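Long-range contact in enoyl-CoA hydratase/isomerase family protein (Mycobacterium tuberculosis, PDB 4FN7), which probably acts on unsaturated fatty acyl-CoA thioesters as an enoyl-CoA hydratase or isomerase of the crotonase superfamily: residues Leu112-Ile126 with Gly173-Arg187. Sequence-based numbering, arbitrary orientation. Where two conformers were deposited one is given.
Sequences LSCGDHRVAAHAYNI and GFIDEIALPEVVVSR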
ATOM      1  N   LEU A 112      18.456  -3.032  -2.005  1.00  9.39           N
ATOM      2  CA  LEU A 112      17.632  -3.711  -2.998  1.00  9.01           C
ATOM      3  C   LEU A 112      16.388  -2.873  -3.316  1.00  8.63           C
ATOM      4  O   LEU A 112      15.973  -2.753  -4.472  1.00  9.15           O
ATOM      5  CB  LEU A 112      17.215  -5.087  -2.470  1.00 10.08           C
ATOM      6  CG  LEU A 112      16.320  -5.944  -3.363  1.00 11.13           C
ATOM      7  CD1 LEU A 112      17.043  -6.319  -4.638  1.00 13.90           C
ATOM      8  CD2 LEU A 112      15.864  -7.188  -2.611  1.00 11.92           C
ATOM      9  N   SER A 113      15.820  -2.269  -2.276  1.00  8.52           N
ATOM     10  CA  SER A 113      14.577  -1.513  -2.361  1.00  8.88           C
ATOM     11  C   SER A 113      14.738  -0.163  -3.057  1.00  8.52           C
ATOM     12  O   SER A 113      13.769   0.579  -3.193  1.00  9.48           O
ATOM     13  CB  SER A 113      13.998  -1.302  -0.953  1.00 10.61           C
ATOM     14  OG  SER A 113      13.749  -2.541  -0.301  1.00 10.96           O
ATOM     15  N   CYS A 114      15.955   0.155  -3.484  1.00  9.08           N
ATOM     16  CA  CYS A 114      16.197   1.379  -4.248  1.00  9.93           C
ATOM     17  C   CYS A 114      16.108   1.178  -5.760  1.00  9.01           C
ATOM     18  O   CYS A 114      16.162   2.149  -6.511  1.00 10.77           O
ATOM     19  CB  CYS A 114      17.562   1.963  -3.905  1.00 11.51           C
ATOM     20  SG  CYS A 114      17.714   2.445  -2.187  1.00 12.42           S
ATOM     21  N   GLY A 115      15.996  -0.065  -6.224  1.00  9.39           N
ATOM     22  CA  GLY A 115      15.926  -0.309  -7.656  1.00  9.99           C
ATOM     23  C   GLY A 115      14.554  -0.015  -8.226  1.00  9.57           C
ATOM     24  O   GLY A 115      13.532  -0.254  -7.585  1.00 10.39           O
ATOM     25  N   ASP A 116      14.514   0.500  -9.449  1.00  9.30           N
ATOM     26  CA  ASP A 116      13.241   0.676 -10.133  1.00  8.91           C
ATOM     27  C   ASP A 116      12.573  -0.673 -10.390  1.00  8.82           C
ATOM     28  O   ASP A 116      11.345  -0.779 -10.377  1.00 10.38           O
ATOM     29  CB  ASP A 116      13.432   1.423 -11.450  1.00  9.80           C
ATOM     30  CG  ASP A 116      13.954   2.814 -11.243  1.00  9.63           C
ATOM     31  OD1 ASP A 116      13.194   3.660 -10.728  1.00 10.97           O
ATOM     32  OD2 ASP A 116      15.118   3.071 -11.608  1.00 10.72           O
ATOM     33  N   HIS A 117      13.394  -1.685 -10.639  1.00  8.64           N
ATOM     34  CA  HIS A 117      12.925  -3.043 -10.888  1.00  8.09           C
ATOM     35  C   HIS A 117      13.887  -3.989 -10.189  1.00  8.02           C
ATOM     36  O   HIS A 117      15.104  -3.817 -10.273  1.00  9.14           O
ATOM     37  CB  HIS A 117      12.902  -3.333 -12.396  1.00  9.09           C
ATOM     38  CG  HIS A 117      12.284  -4.649 -12.751  1.00  9.83           C
ATOM     39  ND1 HIS A 117      10.951  -4.929 -12.537  1.00 11.04           N
ATOM     40  CD2 HIS A 117      12.818  -5.762 -13.308  1.00 11.13           C
ATOM     41  CE1 HIS A 117      10.692  -6.159 -12.945  1.00 11.87           C
ATOM     42  NE2 HIS A 117      11.808  -6.689 -13.415  1.00 11.82           N
ATOM     43  N   ARG A 118      13.333  -4.993  -9.512  1.00  8.31           N
ATOM     44  CA  ARG A 118      14.111  -5.874  -8.643  1.00  8.28           C
ATOM     45  C   ARG A 118      13.796  -7.329  -8.959  1.00  9.77           C
ATOM     46  O   ARG A 118      12.646  -7.751  -8.856  1.00  9.41           O
ATOM     47  CB  ARG A 118      13.772  -5.570  -7.181  1.00  9.44           C
ATOM     48  CG  ARG A 118      14.030  -4.119  -6.791  1.00  9.13           C
ATOM     49  CD  ARG A 118      13.213  -3.721  -5.563  1.00 10.64           C
ATOM     50  NE  ARG A 118      11.785  -3.771  -5.851  1.00  9.40           N
ATOM     51  CZ  ARG A 118      10.832  -3.601  -4.944  1.00  9.68           C
ATOM     52  NH1 ARG A 118      11.150  -3.395  -3.669  1.00  9.90           N
ATOM     53  NH2 ARG A 118       9.558  -3.656  -5.306  1.00  9.70           N
ATOM     54  N   VAL A 119      14.823  -8.083  -9.345  1.00  9.90           N
ATOM     55  CA  VAL A 119      14.660  -9.467  -9.766  1.00 10.65           C
ATOM     56  C   VAL A 119      15.348 -10.382  -8.768  1.00 10.40           C
ATOM     57  O   VAL A 119      16.490 -10.127  -8.398  1.00 10.93           O
ATOM     58  CB  VAL A 119      15.303  -9.702 -11.157  1.00 11.51           C
ATOM     59  CG1 VAL A 119      15.015 -11.113 -11.644  1.00 11.93           C
ATOM     60  CG2 VAL A 119      14.785  -8.681 -12.158  1.00 12.14           C
ATOM     61  N   ALA A 120      14.665 -11.446  -8.343  1.00  9.45           N
ATOM     62  CA  ALA A 120      15.268 -12.418  -7.432  1.00  9.04           C
ATOM     63  C   ALA A 120      14.825 -13.822  -7.792  1.00 11.14           C
ATOM     64  O   ALA A 120      13.906 -14.002  -8.582  1.00 13.45           O
ATOM     65  CB  ALA A 120      14.887 -12.105  -5.992  1.00 11.82           C
ATOM     66  N   ALA A 121      15.491 -14.819  -7.215  1.00 11.48           N
ATOM     67  CA  ALA A 121      15.035 -16.200  -7.321  1.00 11.26           C
ATOM     68  C   ALA A 121      14.084 -16.520  -6.173  1.00 12.79           C
ATOM     69  O   ALA A 121      14.072 -15.829  -5.155  1.00 12.16           O
ATOM     70  CB  ALA A 121      16.216 -17.156  -7.319  1.00 12.87           C
ATOM     71  N   HIS A 122      13.289 -17.567  -6.355  1.00 13.29           N
ATOM     72  CA  HIS A 122      12.246 -17.944  -5.411  1.00 15.17           C
ATOM     73  C   HIS A 122      12.746 -18.088  -3.983  1.00 15.65           C
ATOM     74  O   HIS A 122      12.078 -17.664  -3.044  1.00 17.68           O
ATOM     75  CB  HIS A 122      11.590 -19.259  -5.840  1.00 19.76           C
ATOM     76  CG  HIS A 122      10.715 -19.864  -4.787  1.00 26.60           C
ATOM     77  ND1 HIS A 122      11.149 -20.865  -3.944  1.00 30.44           N
ATOM     78  CD2 HIS A 122       9.437 -19.598  -4.429  1.00 29.13           C
ATOM     79  CE1 HIS A 122      10.173 -21.196  -3.117  1.00 31.72           C
ATOM     80  NE2 HIS A 122       9.123 -20.442  -3.390  1.00 31.37           N
ATOM     81  N   ALA A 123      13.913 -18.699  -3.820  1.00 15.54           N
ATOM     82  CA  ALA A 123      14.383 -19.071  -2.487  1.00 17.15           C
ATOM     83  C   ALA A 123      15.103 -17.957  -1.723  1.00 16.01           C
ATOM     84  O   ALA A 123      15.396 -18.109  -0.533  1.00 18.44           O
ATOM     85  CB  ALA A 123      15.265 -20.315  -2.566  1.00 20.39           C
ATOM     86  N   TYR A 124      15.387 -16.840  -2.386  1.00 13.41           N
ATOM     87  CA  TYR A 124      16.197 -15.798  -1.758  1.00 11.92           C
ATOM     88  C   TYR A 124      15.418 -15.005  -0.715  1.00 11.25           C
ATOM     89  O   TYR A 124      14.382 -14.400  -1.001  1.00 12.47           O
ATOM     90  CB  TYR A 124      16.824 -14.850  -2.796  1.00 11.70           C
ATOM     91  CG  TYR A 124      17.698 -15.527  -3.835  1.00 11.41           C
ATOM     92  CD1 TYR A 124      18.148 -16.830  -3.656  1.00 12.39           C
ATOM     93  CD2 TYR A 124      18.072 -14.855  -4.991  1.00 10.97           C
ATOM     94  CE1 TYR A 124      18.941 -17.449  -4.608  1.00 12.26           C
ATOM     95  CE2 TYR A 124      18.862 -15.463  -5.951  1.00 12.92           C
ATOM     96  CZ  TYR A 124      19.294 -16.761  -5.757  1.00 11.76           C
ATOM     97  OH  TYR A 124      20.084 -17.371  -6.712  1.00 13.65           O
ATOM     98  N   ASN A 125      15.946 -15.010   0.501  1.00 11.09           N
ATOM     99  CA  ASN A 125      15.316 -14.329   1.616  1.00 11.09           C
ATOM    100  C   ASN A 125      15.623 -12.845   1.634  1.00 10.37           C
ATOM    101  O   ASN A 125      16.752 -12.429   1.383  1.00 11.76           O
ATOM    102  CB  ASN A 125      15.769 -14.957   2.927  1.00 13.12           C
ATOM    103  CG  ASN A 125      15.209 -16.337   3.130  1.00 18.62           C
ATOM    104  OD1 ASN A 125      14.149 -16.676   2.619  1.00 24.02           O
ATOM    105  ND2 ASN A 125      15.910 -17.136   3.904  1.00 25.18           N
ATOM    106  N   ILE A 126      14.603 -12.057   1.943  1.00 10.98           N
ATOM    107  CA  ILE A 126      14.745 -10.616   2.060  1.00 10.41           C
ATOM    108  C   ILE A 126      14.151 -10.229   3.409  1.00 10.36           C
ATOM    109  O   ILE A 126      13.017 -10.607   3.734  1.00 10.27           O
ATOM    110  CB  ILE A 126      14.020  -9.896   0.913  1.00 10.56           C
ATOM    111  CG1 ILE A 126      14.508 -10.457  -0.433  1.00 13.16           C
ATOM    112  CG2 ILE A 126      14.257  -8.395   1.002  1.00 11.63           C
ATOM    113  CD1 ILE A 126      13.611 -10.152  -1.591  1.00 15.70           C
ATOM    114  N   GLY A 173       6.008  -6.493  -1.931  1.00  9.66           N
ATOM    115  CA  GLY A 173       6.683  -5.361  -2.539  1.00  9.25           C
ATOM    116  C   GLY A 173       8.167  -5.266  -2.220  1.00  9.23           C
ATOM    117  O   GLY A 173       8.757  -4.196  -2.352  1.00  9.84           O
ATOM    118  N   PHE A 174       8.774  -6.374  -1.801  1.00  9.87           N
ATOM    119  CA  PHE A 174      10.230  -6.429  -1.634  1.00 10.59           C
ATOM    120  C   PHE A 174      10.964  -6.780  -2.935  1.00  9.76           C
ATOM    121  O   PHE A 174      12.169  -6.571  -3.043  1.00 12.92           O
ATOM    122  CB  PHE A 174      10.622  -7.419  -0.533  1.00 10.60           C
ATOM    123  CG  PHE A 174      11.096  -6.773   0.749  1.00  9.84           C
ATOM    124  CD1 PHE A 174      11.912  -5.651   0.736  1.00 10.33           C
ATOM    125  CD2 PHE A 174      10.732  -7.308   1.974  1.00 11.12           C
ATOM    126  CE1 PHE A 174      12.354  -5.077   1.929  1.00 10.34           C
ATOM    127  CE2 PHE A 174      11.176  -6.742   3.161  1.00 10.65           C
ATOM    128  CZ  PHE A 174      11.988  -5.634   3.139  1.00 10.39           C
ATOM    129  N   ILE A 175      10.240  -7.333  -3.907  1.00  9.19           N
ATOM    130  CA  ILE A 175      10.800  -7.594  -5.232  0.62  9.46           C
ATOM    131  C   ILE A 175       9.703  -7.441  -6.265  1.00  9.71           C
ATOM    132  O   ILE A 175       8.518  -7.423  -5.923  1.00 11.04           O
ATOM    133  CB  ILE A 175      11.406  -9.002  -5.377  0.62 10.81           C
ATOM    134  CG1 ILE A 175      10.342 -10.078  -5.163  0.62  9.18           C
ATOM    135  CG2 ILE A 175      12.569  -9.189  -4.440  0.62  9.60           C
ATOM    136  CD1 ILE A 175      10.823 -11.453  -5.507  0.62 10.96           C
ATOM    137  N   ASP A 176      10.094  -7.292  -7.532  1.00  9.23           N
ATOM    138  CA  ASP A 176       9.126  -7.088  -8.614  1.00  9.64           C
ATOM    139  C   ASP A 176       8.991  -8.278  -9.550  1.00 11.63           C
ATOM    140  O   ASP A 176       8.004  -8.390 -10.276  1.00 12.60           O
ATOM    141  CB  ASP A 176       9.492  -5.862  -9.448  1.00 10.22           C
ATOM    142  CG  ASP A 176       9.678  -4.640  -8.604  1.00 10.06           C
ATOM    143  OD1 ASP A 176       8.671  -4.143  -8.052  1.00  9.88           O
ATOM    144  OD2 ASP A 176      10.832  -4.191  -8.486  1.00  9.61           O
ATOM    145  N   GLU A 177       9.990  -9.152  -9.555  1.00  9.83           N
ATOM    146  CA  GLU A 177       9.996 -10.257 -10.500  1.00 10.06           C
ATOM    147  C   GLU A 177      10.788 -11.428  -9.949  1.00 10.91           C
ATOM    148  O   GLU A 177      11.836 -11.248  -9.328  1.00 12.04           O
ATOM    149  CB  GLU A 177      10.589  -9.819 -11.852  1.00 11.31           C
ATOM    150  CG  GLU A 177      10.685 -10.949 -12.879  1.00 12.62           C
ATOM    151  CD  GLU A 177      11.189 -10.494 -14.249  1.00 16.98           C
ATOM    152  OE1 GLU A 177      11.435  -9.285 -14.446  1.00 16.98           O
ATOM    153  OE2 GLU A 177      11.339 -11.363 -15.138  1.00 20.38           O
ATOM    154  N   ILE A 178      10.277 -12.629 -10.195  1.00 11.25           N
ATOM    155  CA  ILE A 178      10.979 -13.849  -9.826  0.54 12.39           C
ATOM    156  C   ILE A 178      11.529 -14.525 -11.081  1.00 11.90           C
ATOM    157  O   ILE A 178      10.834 -14.627 -12.096  1.00 15.42           O
ATOM    158  CB  ILE A 178      10.044 -14.823  -9.077  0.54 13.30           C
ATOM    159  CG1 ILE A 178       9.394 -14.115  -7.885  0.54 13.11           C
ATOM    160  CG2 ILE A 178      10.807 -16.062  -8.624  0.54 14.57           C
ATOM    161  CD1 ILE A 178       8.277 -14.911  -7.233  0.54 13.85           C
ATOM    162  N   ALA A 179      12.778 -14.979 -11.007  1.00 12.19           N
ATOM    163  CA  ALA A 179      13.414 -15.688 -12.114  1.00 11.90           C
ATOM    164  C   ALA A 179      14.212 -16.858 -11.556  1.00 12.83           C
ATOM    165  O   ALA A 179      14.499 -16.897 -10.362  1.00 14.02           O
ATOM    166  CB  ALA A 179      14.322 -14.745 -12.898  1.00 14.95           C
ATOM    167  N   LEU A 180      14.550 -17.826 -12.402  1.00 14.15           N
ATOM    168  CA  LEU A 180      15.391 -18.934 -11.960  1.00 14.95           C
ATOM    169  C   LEU A 180      16.768 -18.386 -11.585  1.00 14.29           C
ATOM    170  O   LEU A 180      17.233 -17.413 -12.175  1.00 15.04           O
ATOM    171  CB  LEU A 180      15.518 -19.993 -13.055  1.00 16.31           C
ATOM    172  CG  LEU A 180      14.244 -20.775 -13.366  1.00 19.72           C
ATOM    173  CD1 LEU A 180      14.452 -21.663 -14.594  1.00 21.81           C
ATOM    174  CD2 LEU A 180      13.810 -21.604 -12.160  1.00 22.13           C
ATOM    175  N   PRO A 181      17.428 -19.006 -10.599  1.00 14.44           N
ATOM    176  CA  PRO A 181      18.716 -18.482 -10.129  1.00 14.62           C
ATOM    177  C   PRO A 181      19.701 -18.210 -11.261  1.00 15.14           C
ATOM    178  O   PRO A 181      20.376 -17.180 -11.240  1.00 14.78           O
ATOM    179  CB  PRO A 181      19.232 -19.600  -9.220  1.00 15.57           C
ATOM    180  CG  PRO A 181      17.980 -20.231  -8.688  1.00 16.21           C
ATOM    181  CD  PRO A 181      16.984 -20.173  -9.818  1.00 15.80           C
ATOM    182  N   GLU A 182      19.766 -19.111 -12.237  1.00 16.45           N
ATOM    183  CA  GLU A 182      20.752 -19.010 -13.303  1.00 17.63           C
ATOM    184  C   GLU A 182      20.448 -17.911 -14.319  1.00 16.17           C
ATOM    185  O   GLU A 182      21.282 -17.606 -15.175  1.00 17.74           O
ATOM    186  CB  GLU A 182      20.923 -20.362 -14.010  1.00 20.44           C
ATOM    187  CG  GLU A 182      19.687 -20.856 -14.768  1.00 25.47           C
ATOM    188  CD  GLU A 182      18.751 -21.720 -13.927  1.00 27.86           C
ATOM    189  OE1 GLU A 182      18.763 -21.620 -12.681  1.00 23.63           O
ATOM    190  OE2 GLU A 182      17.994 -22.512 -14.528  1.00 31.77           O
ATOM    191  N   VAL A 183      19.263 -17.314 -14.235  1.00 15.73           N
ATOM    192  CA  VAL A 183      18.934 -16.218 -15.144  1.00 17.34           C
ATOM    193  C   VAL A 183      18.578 -14.907 -14.441  1.00 14.36           C
ATOM    194  O   VAL A 183      18.131 -13.966 -15.086  1.00 15.10           O
ATOM    195  CB  VAL A 183      17.819 -16.589 -16.155  1.00 21.86           C
ATOM    196  CG1 VAL A 183      18.263 -17.743 -17.045  1.00 23.41           C
ATOM    197  CG2 VAL A 183      16.523 -16.920 -15.436  1.00 22.83           C
ATOM    198  N   VAL A 184      18.778 -14.830 -13.127  1.00 13.33           N
ATOM    199  CA  VAL A 184      18.515 -13.574 -12.413  1.00 12.53           C
ATOM    200  C   VAL A 184      19.293 -12.413 -13.039  1.00 12.19           C
ATOM    201  O   VAL A 184      18.724 -11.372 -13.352  1.00 11.95           O
ATOM    202  CB  VAL A 184      18.812 -13.692 -10.896  1.00 12.06           C
ATOM    203  CG1 VAL A 184      18.845 -12.308 -10.223  1.00 13.14           C
ATOM    204  CG2 VAL A 184      17.777 -14.593 -10.224  1.00 13.41           C
ATOM    205  N   VAL A 185      20.590 -12.606 -13.247  1.00 12.39           N
ATOM    206  CA  VAL A 185      21.421 -11.534 -13.780  1.00 11.79           C
ATOM    207  C   VAL A 185      21.069 -11.217 -15.229  1.00 12.51           C
ATOM    208  O   VAL A 185      20.897 -10.055 -15.591  1.00 13.06           O
ATOM    209  CB  VAL A 185      22.920 -11.861 -13.643  1.00 12.83           C
ATOM    210  CG1 VAL A 185      23.761 -10.825 -14.381  1.00 14.57           C
ATOM    211  CG2 VAL A 185      23.300 -11.925 -12.167  1.00 13.69           C
ATOM    212  N   SER A 186      20.950 -12.244 -16.062  1.00 13.42           N
ATOM    213  CA  SER A 186      20.660 -11.993 -17.471  1.00 14.64           C
ATOM    214  C   SER A 186      19.283 -11.350 -17.641  1.00 13.79           C
ATOM    215  O   SER A 186      19.094 -10.479 -18.486  1.00 14.73           O
ATOM    216  CB  SER A 186      20.800 -13.266 -18.316  1.00 17.36           C
ATOM    217  OG  SER A 186      19.917 -14.275 -17.877  1.00 19.25           O
ATOM    218  N   ARG A 187      18.328 -11.755 -16.813  1.00 13.42           N
ATOM    219  CA  ARG A 187      17.004 -11.153 -16.862  1.00 13.35           C
ATOM    220  C   ARG A 187      17.057  -9.693 -16.399  1.00 12.94           C
ATOM    221  O   ARG A 187      16.421  -8.824 -16.993  1.00 13.68           O
ATOM    222  CB  ARG A 187      16.008 -11.962 -16.035  1.00 15.25           C
ATOM    223  CG  ARG A 187      14.646 -11.332 -15.930  1.00 17.21           C
ATOM    224  CD  ARG A 187      13.986 -11.106 -17.287  1.00 19.28           C
ATOM    225  NE  ARG A 187      12.826 -10.251 -17.089  1.00 21.54           N
ATOM    226  CZ  ARG A 187      12.442  -9.279 -17.905  1.00 20.85           C
ATOM    227  NH1 ARG A 187      13.106  -9.037 -19.028  1.00 20.63           N
ATOM    228  NH2 ARG A 187      11.379  -8.552 -17.594  1.00 23.10           N
TER
HETATM  229  O   HOH W   1      13.388  -4.392  -2.331  0.85 11.63           O
HETATM  230  O   HOH W   2      13.326 -18.974  -8.879  1.00 17.67           O
HETATM  231  O   HOH W   3      20.917 -15.828  -8.793  1.00 15.46           O
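At the margin of the crotonase-fold beta sheet, strand 117-120 pairs in parallel with the short outermost strand 177-178. Asp176 N bonds to Arg118 O as the pairing starts, followed by Ala120 N to Glu177 O (3.0 Å) and Ala179 N to Ala120 O (2.8 Å). Ala120 CB packs against Ile175 and Cys100, and Ala179 CB against Val119 CG1, close-packed spots that suit a methyl. From within strand 117-120 the long side chain of Arg118 reaches along Gly173-Asp176, the run leading into strand 177-178. Its NE meets Asp176 OD2 at 2.8 Å and NH2 meets OD1 at 2.9 Å, a side-on, two-nitrogen salt bridge. Both oxygens lie in the guanidinium plane, yet the carboxylate is turned 45° against it. With its third chi near -64°, the arginine chain bends, and NH1 gains Gly173 O (2.8 Å), the carbonyl of the positive-phi glycine that closes helix 166-172 in a Schellman motif. Water 1 joins NH1 to Phe174 O and Ser113 OG, itself also bonded to Ala109 O, while NH2 bonds Ser152 of a neighbouring subunit. Nearby, isoleucine's beta branch sets Ile126 CG2, anti to the backbone N, over the centre of the Phe174 ring, 3.6 Å from its centroid (CH-pi).

On the side of the sheet that carries Val119, His117 NE2 gives a 2.8 Å bond to the anti lone pair of Glu177 OE1, in the imidazole plane. The extended Glu177 also takes Arg187 side-on, NE lying 2.7 Å from OE2, which ties helix 184-195 to the edge strand. With Arg187 bound too, the carboxylate is probably kept ionised, and His117, bonded through ND1 to Gln156 of the neighbouring subunit, has both ring nitrogens engaged.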